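Local coordinates for inorganic pyrophosphatase (PDB 2PRD), which hydrolyses inorganic pyrophosphate to two phosphate ions, using magnesium as its cofactor, at residues 70-75 and 130-135; 101-106 and 162-167. One frame throughout, in Å; residues are numbered along the deposited sequence.

Contact 1 of 2, residues 70-75 and 130-135; sequences DGLVLS and QEIQHF
L72 and I132 meet with branched aliphatic carbons alone, and no flat group of either segment takes part, although P52 of a nearby loop touches both side chains. Of the rings in 130-135, that of F135 comes nearest to the strand but stays back, its CE2 6.1 Å from L72 CD1. It belongs instead to an aromatic cluster, stacked with the ring of Y139 and meeting that of Y51 with the planes about 60° apart, while P52 also touches it.

The contact itself is tip to tip. One methyl of L72, CD2, enters the fork of the isoleucine, 3.8 Å from I132 CG2. The same L72 CD2 lies 3.9 Å from I132 CD1, so both arms of the fork hold it about equally. I132 can offer them together because CG1 runs opposite its carbonyl carbon (chi1 -62°) and the chain then continues extended to CD1, with CG2 on the other arm. Two residues further along the strand, L74 makes a looser approach, its CD2 4.4 Å from I132 CD1. No hydrogen bond crosses; the fit rests on apolar packing, and the 9.2 Å between the CA atoms of L72 and I132 is spanned by side chains.

From the same helical turn E131 makes a salt bridge to R114 of the third subunit. I132 is one of the residues by which helix 126-138 packs over the curled sheet of the pyrophosphatase fold: it lies against strand 70-74, L93 of strand 84-97 and W155 of strand 150-156, with Q133 touching V152 and W155 beside it.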
loop_
_atom_site.group_PDB
_atom_site.type_symbol
_atom_site.label_atom_id
_atom_site.label_comp_id
_atom_site.label_asym_id
_atom_site.label_seq_id
_atom_site.Cartn_x
_atom_site.Cartn_y
_atom_site.Cartn_z
ATOM N N ASP A 70 -26.113 1.365 12.236
ATOM C CA ASP A 70 -24.823 0.994 11.656
ATOM C C ASP A 70 -24.933 0.348 10.273
ATOM O O ASP A 70 -25.977 -0.258 10.034
ATOM C CB ASP A 70 -24.266 -0.217 12.477
ATOM C CG ASP A 70 -23.532 0.341 13.667
ATOM O OD1 ASP A 70 -23.188 1.532 13.532
ATOM O OD2 ASP A 70 -23.356 -0.383 14.648
ATOM N N GLY A 71 -23.888 0.383 9.473
ATOM C CA GLY A 71 -23.996 -0.276 8.164
ATOM C C GLY A 71 -22.650 -0.558 7.543
ATOM O O GLY A 71 -21.684 0.077 7.938
ATOM N N LEU A 72 -22.667 -1.481 6.600
ATOM C CA LEU A 72 -21.477 -1.906 5.846
ATOM C C LEU A 72 -21.604 -1.545 4.385
ATOM O O LEU A 72 -22.612 -1.894 3.771
ATOM C CB LEU A 72 -21.369 -3.418 6.043
ATOM C CG LEU A 72 -19.938 -3.925 5.868
ATOM C CD1 LEU A 72 -19.138 -3.656 7.141
ATOM C CD2 LEU A 72 -19.912 -5.397 5.540
ATOM N N VAL A 73 -20.656 -0.807 3.817
ATOM C CA VAL A 73 -20.711 -0.357 2.425
ATOM C C VAL A 73 -19.732 -1.098 1.527
ATOM O O VAL A 73 -18.567 -1.298 1.886
ATOM C CB VAL A 73 -20.337 1.131 2.377
ATOM C CG1 VAL A 73 -20.516 1.776 1.006
ATOM C CG2 VAL A 73 -21.131 1.911 3.415
ATOM N N LEU A 74 -20.229 -1.446 0.348
ATOM C CA LEU A 74 -19.425 -2.129 -0.676
ATOM C C LEU A 74 -18.808 -0.994 -1.471
ATOM O O LEU A 74 -19.577 -0.118 -1.949
ATOM C CB LEU A 74 -20.371 -3.005 -1.493
ATOM C CG LEU A 74 -21.157 -4.033 -0.685
ATOM C CD1 LEU A 74 -21.785 -5.051 -1.654
ATOM C CD2 LEU A 74 -20.245 -4.743 0.291
ATOM N N SER A 75 -17.492 -0.907 -1.589
ATOM C CA SER A 75 -16.880 0.202 -2.322
ATOM C C SER A 75 -15.826 -0.357 -3.283
ATOM O O SER A 75 -15.439 -1.481 -2.997
ATOM C CB SER A 75 -16.110 1.127 -1.357
ATOM O OG SER A 75 -15.413 0.290 -0.426
ATOM N N GLN A 130 -21.100 -14.461 2.040
ATOM C CA GLN A 130 -20.565 -15.489 2.960
ATOM C C GLN A 130 -19.351 -14.950 3.738
ATOM O O GLN A 130 -19.063 -15.379 4.867
ATOM C CB GLN A 130 -20.112 -16.711 2.276
ATOM C CG GLN A 130 -20.669 -17.879 1.621
ATOM C CD GLN A 130 -19.504 -18.827 1.227
ATOM O OE1 GLN A 130 -19.730 -20.032 1.436
ATOM N NE2 GLN A 130 -18.370 -18.260 0.761
ATOM N N GLU A 131 -18.596 -14.104 3.027
ATOM C CA GLU A 131 -17.410 -13.460 3.592
ATOM C C GLU A 131 -17.853 -12.549 4.723
ATOM O O GLU A 131 -17.265 -12.557 5.819
ATOM C CB GLU A 131 -16.612 -12.710 2.506
ATOM C CG GLU A 131 -15.278 -12.157 3.058
ATOM C CD GLU A 131 -14.616 -11.238 2.025
ATOM O OE1 GLU A 131 -15.372 -10.732 1.189
ATOM O OE2 GLU A 131 -13.382 -11.102 1.998
ATOM N N ILE A 132 -18.894 -11.757 4.443
ATOM C CA ILE A 132 -19.440 -10.836 5.484
ATOM C C ILE A 132 -19.917 -11.596 6.697
ATOM O O ILE A 132 -19.484 -11.362 7.850
ATOM C CB ILE A 132 -20.490 -9.876 4.918
ATOM C CG1 ILE A 132 -19.885 -8.973 3.843
ATOM C CG2 ILE A 132 -21.057 -9.030 6.055
ATOM C CD1 ILE A 132 -20.802 -8.193 2.948
ATOM N N GLN A 133 -20.795 -12.585 6.485
ATOM C CA GLN A 133 -21.272 -13.359 7.612
ATOM C C GLN A 133 -20.161 -13.995 8.404
ATOM O O GLN A 133 -20.178 -13.987 9.665
ATOM C CB GLN A 133 -22.218 -14.449 7.030
ATOM C CG GLN A 133 -22.520 -15.456 8.134
ATOM C CD GLN A 133 -23.786 -16.224 7.785
ATOM O OE1 GLN A 133 -24.410 -15.836 6.794
ATOM N NE2 GLN A 133 -24.118 -17.239 8.565
ATOM N N HIS A 134 -19.212 -14.603 7.669
ATOM C CA HIS A 134 -18.118 -15.314 8.404
ATOM C C HIS A 134 -17.309 -14.315 9.197
ATOM O O HIS A 134 -16.758 -14.609 10.268
ATOM C CB HIS A 134 -17.369 -16.214 7.443
ATOM C CG HIS A 134 -16.077 -16.800 7.931
ATOM N ND1 HIS A 134 -14.876 -16.135 7.735
ATOM C CD2 HIS A 134 -15.731 -17.904 8.579
ATOM C CE1 HIS A 134 -13.884 -16.825 8.241
ATOM N NE2 HIS A 134 -14.396 -17.924 8.790
ATOM N N PHE A 135 -17.249 -13.056 8.755
ATOM C CA PHE A 135 -16.480 -12.029 9.479
ATOM C C PHE A 135 -17.088 -11.761 10.831
ATOM O O PHE A 135 -16.440 -11.844 11.899
ATOM C CB PHE A 135 -16.314 -10.744 8.652
ATOM C CG PHE A 135 -15.783 -9.586 9.463
ATOM C CD1 PHE A 135 -14.446 -9.420 9.683
ATOM C CD2 PHE A 135 -16.656 -8.663 10.005
ATOM C CE1 PHE A 135 -13.984 -8.339 10.430
ATOM C CE2 PHE A 135 -16.238 -7.599 10.760
ATOM C CZ PHE A 135 -14.878 -7.415 10.967
#

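Contact 2 of 2, residues 101-106 and 162-167; sequences GDAKVI and LEEVRA
E164 reaches from the helix toward A103 of the strand, and its side chain is worth following outward. CB leaves the helix in the direction of the strand but is still 5.7 Å from A103 CB. CG continues away from the helix backbone, opposite the residue's own N (chi1 167°), and closes to 4.8 Å from A103 CB. There chi2 of 86° bends the chain, bringing E164 CD to 4.5 Å from A103 CB, and the rotation of the carboxylate then leaves OE2 nearer A103 than OE1. E164 OE2 ends 4.3 Å from A103 CB, which is a loose touch on a methyl group and no polar bond. A water donates to E164 OE2 and to A103 O, both bonds weak, and so bridges helix and strand. The E164 side chain also touches L69.

The next residue, V165, adds a purely apolar contact. V105 CG2 and V165 CG2 stand 4.0 Å apart, the two side chains crossing at about a right angle, with V89 and L69 against V105 and P13 against V165.

The strand alternates, A103 and V105 facing the helix while D102 and K104 point away from it. On that far side K104 NZ makes a salt bridge to D102 OD2, 3.0 Å long, on the syn side and 19° out of the carboxylate plane. K104 NZ also bridges to D70.

The chemistry therefore divides by strand face: methyl packing and one weakly held water join helix 158-173 to the sheet, whereas the salt bridge of K104 to D102 lies on the other face of the strand, where D102 and D70 are predicted magnesium ligands.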
loop_
_atom_site.group_PDB
_atom_site.type_symbol
_atom_site.label_atom_id
_atom_site.label_comp_id
_atom_site.label_asym_id
_atom_site.label_seq_id
_atom_site.Cartn_x
_atom_site.Cartn_y
_atom_site.Cartn_z
ATOM N N GLY A 101 -30.079 -7.915 20.098
ATOM C CA GLY A 101 -30.460 -8.022 18.685
ATOM C C GLY A 101 -29.779 -6.828 17.988
ATOM O O GLY A 101 -29.346 -5.894 18.680
ATOM N N ASP A 102 -29.712 -6.924 16.680
ATOM C CA ASP A 102 -29.061 -5.849 15.893
ATOM C C ASP A 102 -29.313 -6.115 14.418
ATOM O O ASP A 102 -29.541 -7.280 14.059
ATOM C CB ASP A 102 -27.609 -5.928 16.266
ATOM C CG ASP A 102 -26.674 -4.855 15.793
ATOM O OD1 ASP A 102 -27.058 -3.716 15.466
ATOM O OD2 ASP A 102 -25.454 -5.195 15.806
ATOM N N ALA A 103 -29.363 -5.070 13.634
ATOM C CA ALA A 103 -29.579 -5.147 12.194
ATOM C C ALA A 103 -28.592 -4.136 11.608
ATOM O O ALA A 103 -28.636 -3.030 12.164
ATOM C CB ALA A 103 -30.952 -4.654 11.770
ATOM N N LYS A 104 -27.807 -4.556 10.645
ATOM C CA LYS A 104 -26.867 -3.573 10.012
ATOM C C LYS A 104 -27.365 -3.336 8.613
ATOM O O LYS A 104 -27.888 -4.290 8.029
ATOM C CB LYS A 104 -25.449 -4.193 10.086
ATOM C CG LYS A 104 -25.086 -4.200 11.583
ATOM C CD LYS A 104 -23.641 -4.470 11.851
ATOM C CE LYS A 104 -23.247 -4.406 13.297
ATOM N NZ LYS A 104 -23.879 -3.327 14.097
ATOM N N VAL A 105 -27.236 -2.122 8.100
ATOM C CA VAL A 105 -27.669 -1.808 6.718
ATOM C C VAL A 105 -26.559 -2.213 5.757
ATOM O O VAL A 105 -25.391 -2.158 6.167
ATOM C CB VAL A 105 -28.015 -0.324 6.637
ATOM C CG1 VAL A 105 -28.140 0.214 5.223
ATOM C CG2 VAL A 105 -29.312 -0.029 7.418
ATOM N N ILE A 106 -26.850 -2.727 4.591
ATOM C CA ILE A 106 -25.858 -3.145 3.597
ATOM C C ILE A 106 -26.035 -2.087 2.499
ATOM O O ILE A 106 -27.175 -1.870 2.075
ATOM C CB ILE A 106 -26.039 -4.567 3.096
ATOM C CG1 ILE A 106 -25.911 -5.586 4.252
ATOM C CG2 ILE A 106 -25.057 -5.014 2.019
ATOM C CD1 ILE A 106 -24.545 -5.434 4.896
ATOM N N LEU A 162 -35.328 -0.465 4.077
ATOM C CA LEU A 162 -35.897 0.883 3.999
ATOM C C LEU A 162 -36.837 1.156 5.165
ATOM O O LEU A 162 -36.870 2.254 5.718
ATOM C CB LEU A 162 -36.518 1.185 2.646
ATOM C CG LEU A 162 -35.623 1.086 1.412
ATOM C CD1 LEU A 162 -36.466 1.229 0.161
ATOM C CD2 LEU A 162 -34.464 2.055 1.398
ATOM N N GLU A 163 -37.566 0.139 5.538
ATOM C CA GLU A 163 -38.498 0.199 6.664
ATOM C C GLU A 163 -37.723 0.440 7.940
ATOM O O GLU A 163 -38.216 1.178 8.797
ATOM C CB GLU A 163 -39.325 -1.076 6.761
ATOM C CG GLU A 163 -40.513 -1.154 5.816
ATOM C CD GLU A 163 -41.308 0.149 5.819
ATOM O OE1 GLU A 163 -41.575 0.714 6.911
ATOM O OE2 GLU A 163 -41.664 0.621 4.709
ATOM N N GLU A 164 -36.561 -0.144 8.082
ATOM C CA GLU A 164 -35.758 0.034 9.321
ATOM C C GLU A 164 -35.117 1.402 9.280
ATOM O O GLU A 164 -35.004 2.122 10.285
ATOM C CB GLU A 164 -34.740 -1.085 9.403
ATOM C CG GLU A 164 -33.648 -0.880 10.439
ATOM C CD GLU A 164 -34.092 -1.362 11.805
ATOM O OE1 GLU A 164 -35.202 -1.936 11.871
ATOM O OE2 GLU A 164 -33.338 -1.192 12.781
ATOM N N VAL A 165 -34.672 1.752 8.064
ATOM C CA VAL A 165 -34.083 3.131 7.968
ATOM C C VAL A 165 -35.092 4.160 8.400
ATOM O O VAL A 165 -34.834 5.052 9.239
ATOM C CB VAL A 165 -33.547 3.268 6.564
ATOM C CG1 VAL A 165 -32.883 4.628 6.416
ATOM C CG2 VAL A 165 -32.543 2.131 6.291
ATOM N N ARG A 166 -36.292 4.116 7.808
ATOM C CA ARG A 166 -37.406 5.008 8.102
ATOM C C ARG A 166 -37.732 5.038 9.597
ATOM O O ARG A 166 -38.046 6.091 10.161
ATOM C CB ARG A 166 -38.679 4.498 7.420
ATOM C CG ARG A 166 -38.957 4.947 6.059
ATOM C CD ARG A 166 -40.329 4.634 5.471
ATOM N NE ARG A 166 -40.380 5.332 4.173
ATOM C CZ ARG A 166 -40.118 4.928 2.957
ATOM N NH1 ARG A 166 -39.746 3.677 2.693
ATOM N NH2 ARG A 166 -40.208 5.796 1.926
ATOM N N ALA A 167 -37.751 3.857 10.212
ATOM C CA ALA A 167 -38.061 3.763 11.639
ATOM C C ALA A 167 -36.977 4.358 12.503
ATOM O O ALA A 167 -37.338 4.989 13.517
ATOM C CB ALA A 167 -38.386 2.346 12.094
HETATM O O HOH W 1 -30.458 -1.755 14.633
#

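Overall arrangement
The two contacts hang on neighbouring strands of one sheet: 70-74 and 101-109 run parallel, with D70 O receiving V105 N at 3.0 Å and L72 N reaching V105 O at 2.8 Å. Contact 1 is buried and wholly aliphatic, joining the sheet to helix 126-138. Contact 2 is only partly buried, joins helix 158-173, and is mixed in character, admitting a carboxylate and a water beside its valines; no other chain of the assembly touches it. Their centres lie 14 Å apart, and the predicted metal site draws one aspartate from the strand of each contact.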